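Variant surface glycoprotein MITat 1.13 (Trypanosoma brucei, PDB 6Z8H) probably helps build the GPI-anchored glycoprotein coat of the parasite surface, whose antigenic variation lets trypanosomes evade host immunity. Local coordinates at the interface of chains A and B. Coordinates in Å, arbitrary orientation; residue numbers count along the deposited sequence, not the author numbering. Chains: chain A/B, Variant surface glycoprotein MITat 1.13.

Contact 1: the interface of chains A and B. Residues chain A 228, 253-256; chain B 128-129, 158-160.
This is a two-fold homodimer interface of the A-type variant surface glycoprotein family, a mainly apolar patch in which B:Ile160 plugs into the A:Asp253–A:Phe256 loop and ties the end of strand 247-253 to the partner subunit. The two branches of B:Ile160 address different targets. CG1 stands between the backbone N and the carbonyl carbon (chi1 73°), which carries B:Ile160 CD1 against the loop backbone, 3.7 Å from A:Ala254 CA. The same methyl lies over the centre of the A:Phe256 ring, 4.1 Å above its plane. The other branch, B:Ile160 CG2, sits on the same face but beyond the rim, 3.6 Å from A:Phe256 CZ. At the edge of that ring, in its plane, B:Leu129 brings CD2 to 4.0 Å from A:Phe256 CE1, its side chain running at roughly a right angle to that of the phenylalanine. B:Lys128 runs alongside in the opposite direction, CD 3.8 Å from A:Phe256 CA, and its bend at the last torsion (chi4 -63°) turns NZ toward a water that also binds the A:Asp255 carbonyl. Backbone polar groups close the far side: B:Ile160 N gives a weak but nearly straight hydrogen bond to A:Asp253 O at 3.4 Å. A second water joins A:Asp253 O, 2.7 Å from the water oxygen, to B:Ile160 O.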
loop_
_atom_site.group_PDB
_atom_site.type_symbol
_atom_site.label_atom_id
_atom_site.label_comp_id
_atom_site.label_asym_id
_atom_site.label_seq_id
_atom_site.Cartn_x
_atom_site.Cartn_y
_atom_site.Cartn_z
ATOM N N PHE A 228 -8.252 -16.635 -27.630
ATOM C CA PHE A 228 -6.956 -16.484 -26.983
ATOM C C PHE A 228 -6.655 -17.763 -26.218
ATOM O O PHE A 228 -7.573 -18.432 -25.730
ATOM C CB PHE A 228 -6.922 -15.304 -25.996
ATOM C CG PHE A 228 -7.080 -13.960 -26.639
ATOM C CD1 PHE A 228 -6.011 -13.341 -27.261
ATOM C CD2 PHE A 228 -8.291 -13.305 -26.592
ATOM C CE1 PHE A 228 -6.148 -12.104 -27.865
ATOM C CE2 PHE A 228 -8.436 -12.046 -27.176
ATOM C CZ PHE A 228 -7.358 -11.449 -27.809
ATOM N N ASP A 253 1.060 -13.138 -31.470
ATOM C CA ASP A 253 1.514 -12.981 -30.097
ATOM C C ASP A 253 0.606 -12.015 -29.345
ATOM O O ASP A 253 0.262 -10.940 -29.849
ATOM C CB ASP A 253 2.951 -12.475 -30.061
ATOM C CG ASP A 253 3.942 -13.521 -30.499
ATOM O OD1 ASP A 253 3.713 -14.710 -30.200
ATOM O OD2 ASP A 253 4.951 -13.155 -31.141
ATOM N N ALA A 254 0.219 -12.403 -28.133
ATOM C CA ALA A 254 -0.684 -11.635 -27.282
ATOM C C ALA A 254 -0.278 -11.828 -25.820
ATOM O O ALA A 254 -1.044 -12.285 -24.967
ATOM C CB ALA A 254 -2.134 -12.048 -27.521
ATOM N N ASP A 255 0.956 -11.466 -25.532
ATOM C CA ASP A 255 1.501 -11.579 -24.153
ATOM C C ASP A 255 1.065 -10.356 -23.331
ATOM O O ASP A 255 1.795 -9.378 -23.348
ATOM C CB ASP A 255 3.006 -11.710 -24.201
ATOM C CG ASP A 255 3.590 -11.928 -22.830
ATOM O OD1 ASP A 255 2.817 -11.988 -21.903
ATOM O OD2 ASP A 255 4.744 -12.203 -22.749
ATOM N N PHE A 256 -0.066 -10.445 -22.658
ATOM C CA PHE A 256 -0.603 -9.305 -21.919
ATOM C C PHE A 256 0.164 -9.048 -20.630
ATOM O O PHE A 256 0.505 -7.902 -20.320
ATOM C CB PHE A 256 -2.070 -9.542 -21.600
ATOM C CG PHE A 256 -2.983 -9.352 -22.794
ATOM C CD1 PHE A 256 -3.420 -8.086 -23.114
ATOM C CD2 PHE A 256 -3.400 -10.430 -23.597
ATOM C CE1 PHE A 256 -4.250 -7.876 -24.223
ATOM C CE2 PHE A 256 -4.253 -10.221 -24.679
ATOM C CZ PHE A 256 -4.666 -8.941 -24.990
ATOM N N LYS B 128 -1.696 -2.118 -24.736
ATOM C CA LYS B 128 -1.516 -3.196 -25.701
ATOM C C LYS B 128 -2.634 -3.262 -26.735
ATOM O O LYS B 128 -2.433 -3.839 -27.818
ATOM C CB LYS B 128 -1.412 -4.534 -25.001
ATOM C CG LYS B 128 -0.189 -4.557 -24.079
ATOM C CD LYS B 128 0.050 -5.874 -23.444
ATOM C CE LYS B 128 1.251 -5.857 -22.525
ATOM N NZ LYS B 128 2.530 -5.574 -23.237
ATOM N N LEU B 129 -3.792 -2.692 -26.429
ATOM C CA LEU B 129 -4.952 -2.768 -27.311
ATOM C C LEU B 129 -5.172 -1.480 -28.091
ATOM O O LEU B 129 -6.052 -1.433 -28.951
ATOM C CB LEU B 129 -6.198 -3.099 -26.496
ATOM C CG LEU B 129 -6.240 -4.457 -25.783
ATOM C CD1 LEU B 129 -7.525 -4.564 -24.998
ATOM C CD2 LEU B 129 -6.154 -5.565 -26.807
ATOM N N GLY B 158 -5.556 -10.607 -33.667
ATOM C CA GLY B 158 -5.051 -11.080 -32.398
ATOM C C GLY B 158 -3.706 -10.518 -31.977
ATOM O O GLY B 158 -3.276 -10.764 -30.839
ATOM N N THR B 159 -3.032 -9.767 -32.836
ATOM C CA THR B 159 -1.739 -9.189 -32.491
ATOM C C THR B 159 -1.942 -7.975 -31.598
ATOM O O THR B 159 -2.628 -7.018 -31.973
ATOM C CB THR B 159 -1.027 -8.748 -33.766
ATOM O OG1 THR B 159 -0.930 -9.827 -34.696
ATOM C CG2 THR B 159 0.366 -8.274 -33.460
ATOM N N ILE B 160 -1.309 -7.984 -30.440
ATOM C CA ILE B 160 -1.352 -6.840 -29.550
ATOM C C ILE B 160 -0.100 -5.996 -29.751
ATOM O O ILE B 160 0.885 -6.417 -30.374
ATOM C CB ILE B 160 -1.537 -7.230 -28.068
ATOM C CG1 ILE B 160 -0.262 -7.847 -27.483
ATOM C CG2 ILE B 160 -2.706 -8.206 -27.935
ATOM C CD1 ILE B 160 -0.342 -8.134 -26.003
HETATM O O HOH W 1 2.083 -8.936 -30.184
HETATM O O HOH W 2 3.349 -7.826 -25.133
#

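Contact 2: the interface of chains A and B. Residues chain A 121-122, 125, 256, 260; chain B 121-122, 124-125, 128.
Helix 78-129, the long second arm of the helical hairpin, meets its own copy near its C-terminal end, where A:Thr125 and B:Thr125 come tip to tip close to the dimer two-fold. Their side chains interlock, the methyl of each beside the hydroxyl of the other, though the very short approaches of methyl to OG1 are doubtful as modelled; A:Thr125 CG2 lies 3.7 Å from B:Thr125 CB. In both copies OG1 occupies the position between the backbone N and the carbonyl carbon (chi1 69° in chain A), from which it can turn back on its own helix. One turn earlier, A:Val122 flanks the threonine pair: CG1 packs on B:Thr125 CG2 at 3.8 Å, while CG2 rests on the carbonyl of B:Gly121, 3.4 Å from its O. With no side chain on B:Gly121 in the way, the valine methyl can probably sit directly on the helix backbone. B:Asn124 reaches tip to tip toward A:Asn260, the N-glycosylated residue at the start of helix 260-273, with their amide planes 46° apart; ND2 to OD1 is a weak, strongly bent hydrogen bond of 3.2 Å. The threonine hydroxyl of chain B bonds within its own helix: B:Thr125 OG1 donates to an in-plane lone pair of B:Val122 O at 2.7 Å.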
loop_
_atom_site.group_PDB
_atom_site.type_symbol
_atom_site.label_atom_id
_atom_site.label_comp_id
_atom_site.label_asym_id
_atom_site.label_seq_id
_atom_site.Cartn_x
_atom_site.Cartn_y
_atom_site.Cartn_z
ATOM N N GLY A 121 -4.726 -6.007 -11.818
ATOM C CA GLY A 121 -5.418 -5.259 -12.855
ATOM C C GLY A 121 -5.307 -5.939 -14.213
ATOM O O GLY A 121 -6.285 -6.020 -14.979
ATOM N N VAL A 122 -4.111 -6.426 -14.547
ATOM C CA VAL A 122 -3.991 -7.198 -15.779
ATOM C C VAL A 122 -4.911 -8.413 -15.739
ATOM O O VAL A 122 -5.584 -8.718 -16.739
ATOM C CB VAL A 122 -2.527 -7.556 -16.096
ATOM C CG1 VAL A 122 -2.440 -8.300 -17.430
ATOM C CG2 VAL A 122 -1.686 -6.315 -16.161
ATOM N N THR A 125 -8.362 -7.832 -16.964
ATOM C CA THR A 125 -8.541 -7.852 -18.408
ATOM C C THR A 125 -8.478 -9.277 -18.947
ATOM O O THR A 125 -9.183 -9.613 -19.908
ATOM C CB THR A 125 -7.543 -6.933 -19.121
ATOM O OG1 THR A 125 -6.207 -7.417 -19.049
ATOM C CG2 THR A 125 -7.635 -5.541 -18.655
ATOM N N PHE A 256 -0.066 -10.445 -22.658
ATOM C CA PHE A 256 -0.603 -9.305 -21.919
ATOM C C PHE A 256 0.164 -9.048 -20.630
ATOM O O PHE A 256 0.505 -7.902 -20.320
ATOM C CB PHE A 256 -2.070 -9.542 -21.600
ATOM C CG PHE A 256 -2.983 -9.352 -22.794
ATOM C CD1 PHE A 256 -3.420 -8.086 -23.114
ATOM C CD2 PHE A 256 -3.400 -10.430 -23.597
ATOM C CE1 PHE A 256 -4.250 -7.876 -24.223
ATOM C CE2 PHE A 256 -4.253 -10.221 -24.679
ATOM C CZ PHE A 256 -4.666 -8.941 -24.990
ATOM N N ASN A 260 4.846 -9.130 -15.407
ATOM C CA ASN A 260 4.206 -8.480 -14.265
ATOM C C ASN A 260 3.950 -9.470 -13.139
ATOM O O ASN A 260 4.127 -9.137 -11.960
ATOM C CB ASN A 260 2.855 -7.906 -14.669
ATOM C CG ASN A 260 2.923 -6.558 -15.385
ATOM O OD1 ASN A 260 1.874 -6.034 -15.768
ATOM N ND2 ASN A 260 4.117 -6.010 -15.592
ATOM N N GLY B 121 -2.689 -1.438 -13.811
ATOM C CA GLY B 121 -2.606 -2.717 -14.504
ATOM C C GLY B 121 -3.565 -2.808 -15.682
ATOM O O GLY B 121 -3.203 -3.288 -16.764
ATOM N N VAL B 122 -4.794 -2.344 -15.491
ATOM C CA VAL B 122 -5.709 -2.307 -16.633
ATOM C C VAL B 122 -5.152 -1.411 -17.735
ATOM O O VAL B 122 -5.264 -1.741 -18.916
ATOM C CB VAL B 122 -7.122 -1.883 -16.205
ATOM C CG1 VAL B 122 -8.054 -1.869 -17.427
ATOM C CG2 VAL B 122 -7.667 -2.775 -15.121
ATOM N N ASN B 124 -2.188 -0.937 -18.551
ATOM C CA ASN B 124 -1.172 -1.686 -19.277
ATOM C C ASN B 124 -1.811 -2.367 -20.465
ATOM O O ASN B 124 -1.288 -2.328 -21.583
ATOM C CB ASN B 124 -0.548 -2.773 -18.395
ATOM C CG ASN B 124 0.424 -2.225 -17.335
ATOM O OD1 ASN B 124 0.868 -1.088 -17.395
ATOM N ND2 ASN B 124 0.771 -3.064 -16.393
ATOM N N THR B 125 -2.933 -3.023 -20.213
ATOM C CA THR B 125 -3.604 -3.750 -21.273
ATOM C C THR B 125 -4.265 -2.815 -22.277
ATOM O O THR B 125 -4.298 -3.127 -23.470
ATOM C CB THR B 125 -4.602 -4.757 -20.703
ATOM O OG1 THR B 125 -5.731 -4.099 -20.138
ATOM C CG2 THR B 125 -3.995 -5.681 -19.750
ATOM N N LYS B 128 -1.696 -2.118 -24.736
ATOM C CA LYS B 128 -1.516 -3.196 -25.701
ATOM C C LYS B 128 -2.634 -3.262 -26.735
ATOM O O LYS B 128 -2.433 -3.839 -27.818
ATOM C CB LYS B 128 -1.412 -4.534 -25.001
ATOM C CG LYS B 128 -0.189 -4.557 -24.079
ATOM C CD LYS B 128 0.050 -5.874 -23.444
ATOM C CE LYS B 128 1.251 -5.857 -22.525
ATOM N NZ LYS B 128 2.530 -5.574 -23.237
#

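Contact 3: the interface of chains A and B. Residues chain A 136, 138, 152, 155, 157, 224; chain B 136, 197, 199, 222, 224.
B:Leu224 pushes its forked tip into chain A between A:Leu224, A:Ala136 and A:Phe152, making a wholly apolar dimer contact of side chains borne mostly by strands. From CB the chain heads away from its own carbonyl carbon (chi1 -60°), and CG then splits it into two methyls with separate tasks. B:Leu224 CD1 meets its symmetry mate, A:Leu224 CD1, at 3.7 Å, the two leucines crossing at about a right angle, and also touches A:Ala136 CB. B:Leu224 CD2 comes to the edge of the A:Phe152 ring and lies in its plane, 3.8 Å from A:Phe152 CE2, while the two side chains run past each other in opposite directions. Within chain A, one face of that ring carries A:Ile138 CG1, 3.6 Å above the plane and offset toward the rim, which may help fix how the edge is presented. B:Leu197 likewise divides its contacts: CD1 packs on A:Leu157 CD2 at 3.7 Å, and CD2 on A:Thr155 CG2 at 3.8 Å, each pair crossed nearly at right angles. The threonine OG1 lies between the backbone N and the carbonyl carbon (chi1 52°), leaving the methyl to face B:Leu197. At the border, A:Ile138 CD1 and B:Leu222 CD2 touch tip to tip at 3.9 Å. Strands 135-139, 152-155 and 221-229 and the A:Leu157 loop of chain A thus face strands 135-139, 194-203 and 221-229 of chain B in the lobe far from helix 368-383, presumably the host-facing end.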
loop_
_atom_site.group_PDB
_atom_site.type_symbol
_atom_site.label_atom_id
_atom_site.label_comp_id
_atom_site.label_asym_id
_atom_site.label_seq_id
_atom_site.Cartn_x
_atom_site.Cartn_y
_atom_site.Cartn_z
ATOM N N ALA A 136 -17.256 -12.509 -36.632
ATOM C CA ALA A 136 -18.020 -11.951 -37.742
ATOM C C ALA A 136 -18.467 -13.124 -38.585
ATOM O O ALA A 136 -17.630 -13.914 -39.006
ATOM C CB ALA A 136 -17.134 -11.042 -38.577
ATOM N N ILE A 138 -20.542 -13.974 -41.973
ATOM C CA ILE A 138 -21.236 -13.624 -43.207
ATOM C C ILE A 138 -22.027 -14.827 -43.693
ATOM O O ILE A 138 -21.484 -15.932 -43.813
ATOM C CB ILE A 138 -20.234 -13.171 -44.279
ATOM C CG1 ILE A 138 -19.536 -11.888 -43.848
ATOM C CG2 ILE A 138 -20.949 -13.037 -45.645
ATOM C CD1 ILE A 138 -18.293 -11.578 -44.650
ATOM N N PHE A 152 -24.137 -9.795 -42.553
ATOM C CA PHE A 152 -23.357 -10.094 -41.351
ATOM C C PHE A 152 -24.350 -10.439 -40.258
ATOM O O PHE A 152 -24.905 -9.560 -39.595
ATOM C CB PHE A 152 -22.521 -8.901 -40.930
ATOM C CG PHE A 152 -21.349 -8.638 -41.817
ATOM C CD1 PHE A 152 -21.510 -8.048 -43.067
ATOM C CD2 PHE A 152 -20.081 -9.015 -41.421
ATOM C CE1 PHE A 152 -20.404 -7.783 -43.850
ATOM C CE2 PHE A 152 -18.993 -8.754 -42.197
ATOM C CZ PHE A 152 -19.143 -8.158 -43.408
ATOM N N THR A 155 -22.080 -10.557 -35.510
ATOM C CA THR A 155 -21.171 -9.447 -35.406
ATOM C C THR A 155 -20.789 -9.235 -33.956
ATOM O O THR A 155 -20.681 -8.092 -33.496
ATOM C CB THR A 155 -21.785 -8.157 -35.915
ATOM O OG1 THR A 155 -23.042 -7.955 -35.268
ATOM C CG2 THR A 155 -21.971 -8.220 -37.379
ATOM N N LEU A 157 -17.993 -9.678 -32.763
ATOM C CA LEU A 157 -16.586 -9.315 -32.712
ATOM C C LEU A 157 -16.393 -8.041 -31.901
ATOM O O LEU A 157 -17.050 -7.028 -32.143
ATOM C CB LEU A 157 -16.035 -9.115 -34.121
ATOM C CG LEU A 157 -14.513 -9.120 -34.260
ATOM C CD1 LEU A 157 -13.913 -10.492 -33.979
ATOM C CD2 LEU A 157 -14.049 -8.624 -35.609
ATOM N N LEU A 224 -15.335 -15.661 -39.158
ATOM C CA LEU A 224 -14.010 -15.347 -38.637
ATOM C C LEU A 224 -14.134 -14.816 -37.215
ATOM O O LEU A 224 -14.930 -13.914 -36.963
ATOM C CB LEU A 224 -13.321 -14.323 -39.531
ATOM C CG LEU A 224 -13.298 -14.726 -41.013
ATOM C CD1 LEU A 224 -12.671 -13.651 -41.858
ATOM C CD2 LEU A 224 -12.526 -16.011 -41.160
ATOM N N ALA B 136 -8.200 -9.882 -40.616
ATOM C CA ALA B 136 -8.146 -11.012 -41.535
ATOM C C ALA B 136 -8.514 -10.468 -42.898
ATOM O O ALA B 136 -9.572 -9.855 -43.048
ATOM C CB ALA B 136 -9.133 -12.086 -41.097
ATOM N N LEU B 197 -16.199 -3.782 -35.392
ATOM C CA LEU B 197 -15.966 -4.623 -36.562
ATOM C C LEU B 197 -15.741 -3.676 -37.729
ATOM O O LEU B 197 -16.676 -3.003 -38.185
ATOM C CB LEU B 197 -17.150 -5.550 -36.814
ATOM C CG LEU B 197 -17.179 -6.242 -38.181
ATOM C CD1 LEU B 197 -15.943 -7.099 -38.401
ATOM C CD2 LEU B 197 -18.441 -7.058 -38.351
ATOM N N ALA B 199 -14.915 -3.409 -41.656
ATOM C CA ALA B 199 -15.087 -4.219 -42.858
ATOM C C ALA B 199 -14.640 -3.443 -44.084
ATOM O O ALA B 199 -14.853 -2.230 -44.188
ATOM C CB ALA B 199 -16.540 -4.636 -43.009
ATOM N N LEU B 222 -11.509 -9.070 -49.263
ATOM C CA LEU B 222 -12.456 -8.967 -48.152
ATOM C C LEU B 222 -11.653 -8.910 -46.864
ATOM O O LEU B 222 -10.942 -9.868 -46.534
ATOM C CB LEU B 222 -13.381 -10.180 -48.088
ATOM C CG LEU B 222 -14.419 -10.239 -46.970
ATOM C CD1 LEU B 222 -15.424 -9.105 -47.091
ATOM C CD2 LEU B 222 -15.110 -11.598 -46.987
ATOM N N LEU B 224 -11.707 -8.081 -42.693
ATOM C CA LEU B 224 -12.457 -7.954 -41.449
ATOM C C LEU B 224 -11.465 -7.735 -40.317
ATOM O O LEU B 224 -10.541 -8.529 -40.151
ATOM C CB LEU B 224 -13.271 -9.209 -41.154
ATOM C CG LEU B 224 -14.315 -9.582 -42.204
ATOM C CD1 LEU B 224 -15.127 -10.827 -41.868
ATOM C CD2 LEU B 224 -15.253 -8.401 -42.420
#

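Contact 4: the interface of chains A and B. Residues chain A 92-93, 96, 99, 295; chain B 368-369.
B:Leu368 and B:Pro369 take helical backbone torsions (phi -50° at each) as the first turn of helix 368-383, and with it they press on helix 78-129 of chain A. That long helix belongs to the helical bundle of the variant surface glycoprotein fold, and here it receives a helix start from the other subunit. The B:Pro369 ring lies between two acidic side chains one turn apart. Its CD rests 3.5 Å from the carboxylate carbon CG of A:Asp96, the two side chains crossing at about a right angle. CG of A:Asp96 is anti to its backbone N (chi1 -163°), which lays the carboxylate across the CG–CD side of the ring. Toward A:Asp93 the B:Pro369 ring presents CB, 3.2 Å from the carboxylate oxygen OD1, with CG a little farther off. A:Lys295, from helix 294-304, holds that second carboxylate in place: NZ donates to A:Asp93 OD1 and OD2, each at 3.0 Å and each on its syn lone pair, a two-pronged salt bridge within chain A. Beside A:Asp93, A:Ala92 offers its methyl to the B:Leu368 carbonyl, CB 3.7 Å from O. B:Leu368 then sends CD2 the other way, 3.7 Å from the guanidinium NH1 of A:Arg99, whose extended chain crosses the leucine nearly at right angles. No polar pair bonds across the patch, yet the A:Asp96 carboxylate, near the start of helix 368-383, may interact favourably with its dipole.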
loop_
_atom_site.group_PDB
_atom_site.type_symbol
_atom_site.label_atom_id
_atom_site.label_comp_id
_atom_site.label_asym_id
_atom_site.label_seq_id
_atom_site.Cartn_x
_atom_site.Cartn_y
_atom_site.Cartn_z
ATOM N N ALA A 92 12.281 -1.048 26.586
ATOM C CA ALA A 92 12.891 -0.207 25.555
ATOM C C ALA A 92 13.524 -1.050 24.445
ATOM O O ALA A 92 13.479 -0.672 23.270
ATOM C CB ALA A 92 13.910 0.734 26.212
ATOM N N ASP A 93 14.160 -2.160 24.817
ATOM C CA ASP A 93 14.721 -3.085 23.839
ATOM C C ASP A 93 13.621 -3.630 22.934
ATOM O O ASP A 93 13.754 -3.623 21.702
ATOM C CB ASP A 93 15.421 -4.231 24.562
ATOM C CG ASP A 93 16.797 -3.876 25.014
ATOM O OD1 ASP A 93 17.360 -2.898 24.490
ATOM O OD2 ASP A 93 17.318 -4.603 25.888
ATOM N N ASP A 96 12.250 -0.787 20.600
ATOM C CA ASP A 96 13.193 -0.375 19.569
ATOM C C ASP A 96 13.297 -1.432 18.471
ATOM O O ASP A 96 13.302 -1.103 17.280
ATOM C CB ASP A 96 14.557 -0.056 20.189
ATOM C CG ASP A 96 15.435 0.744 19.257
ATOM O OD1 ASP A 96 15.095 1.914 18.973
ATOM O OD2 ASP A 96 16.485 0.237 18.839
ATOM N N ARG A 99 10.123 -1.444 16.320
ATOM C CA ARG A 99 10.071 -0.350 15.365
ATOM C C ARG A 99 11.059 -0.552 14.231
ATOM O O ARG A 99 10.728 -0.276 13.074
ATOM C CB ARG A 99 10.365 0.957 16.095
ATOM C CG ARG A 99 9.259 1.405 16.961
ATOM C CD ARG A 99 9.723 2.561 17.823
ATOM N NE ARG A 99 8.585 3.115 18.524
ATOM C CZ ARG A 99 8.686 4.034 19.493
ATOM N NH1 ARG A 99 9.887 4.464 19.900
ATOM N NH2 ARG A 99 7.594 4.491 20.097
ATOM N N LYS A 295 19.048 -7.419 30.934
ATOM C CA LYS A 295 18.813 -6.188 31.684
ATOM C C LYS A 295 17.712 -6.379 32.716
ATOM O O LYS A 295 17.771 -5.791 33.799
ATOM C CB LYS A 295 18.465 -5.051 30.714
ATOM C CG LYS A 295 19.590 -4.710 29.768
ATOM C CD LYS A 295 19.123 -3.755 28.668
ATOM C CE LYS A 295 20.236 -3.452 27.651
ATOM N NZ LYS A 295 19.706 -2.837 26.378
ATOM N N LEU B 368 17.161 4.659 22.102
ATOM C CA LEU B 368 16.066 4.418 23.047
ATOM C C LEU B 368 16.465 3.292 24.014
ATOM O O LEU B 368 16.186 3.475 25.169
ATOM C CB LEU B 368 14.778 4.122 22.266
ATOM C CG LEU B 368 13.662 3.450 23.044
ATOM C CD1 LEU B 368 13.142 4.351 24.132
ATOM C CD2 LEU B 368 12.522 3.039 22.126
ATOM N N PRO B 369 17.004 2.124 23.606
ATOM C CA PRO B 369 17.411 1.107 24.577
ATOM C C PRO B 369 18.303 1.671 25.708
ATOM O O PRO B 369 18.015 1.409 26.831
ATOM C CB PRO B 369 18.177 0.099 23.724
ATOM C CG PRO B 369 17.412 0.111 22.438
ATOM C CD PRO B 369 17.002 1.546 22.275
#

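The four contacts are spread along one elongated two-fold interface, and each recurs with the chains exchanged. Contact 1 and contact 2, about 11 Å apart between C-alpha centres, share A:Phe256 and B:Lys128, so loop packing passes directly into helix packing. Contact 3 lies about 19 Å from contact 1 and uses strand 221-229, whose A:Phe228 borders contact 1. Contact 4 is about 45 Å from contact 2 and 71 Å from contact 3, but helix 78-129 supplies residues to contacts 1, 2 and 4. The subunits are thus joined toward both ends of that helix, which probably keeps the long dimer aligned.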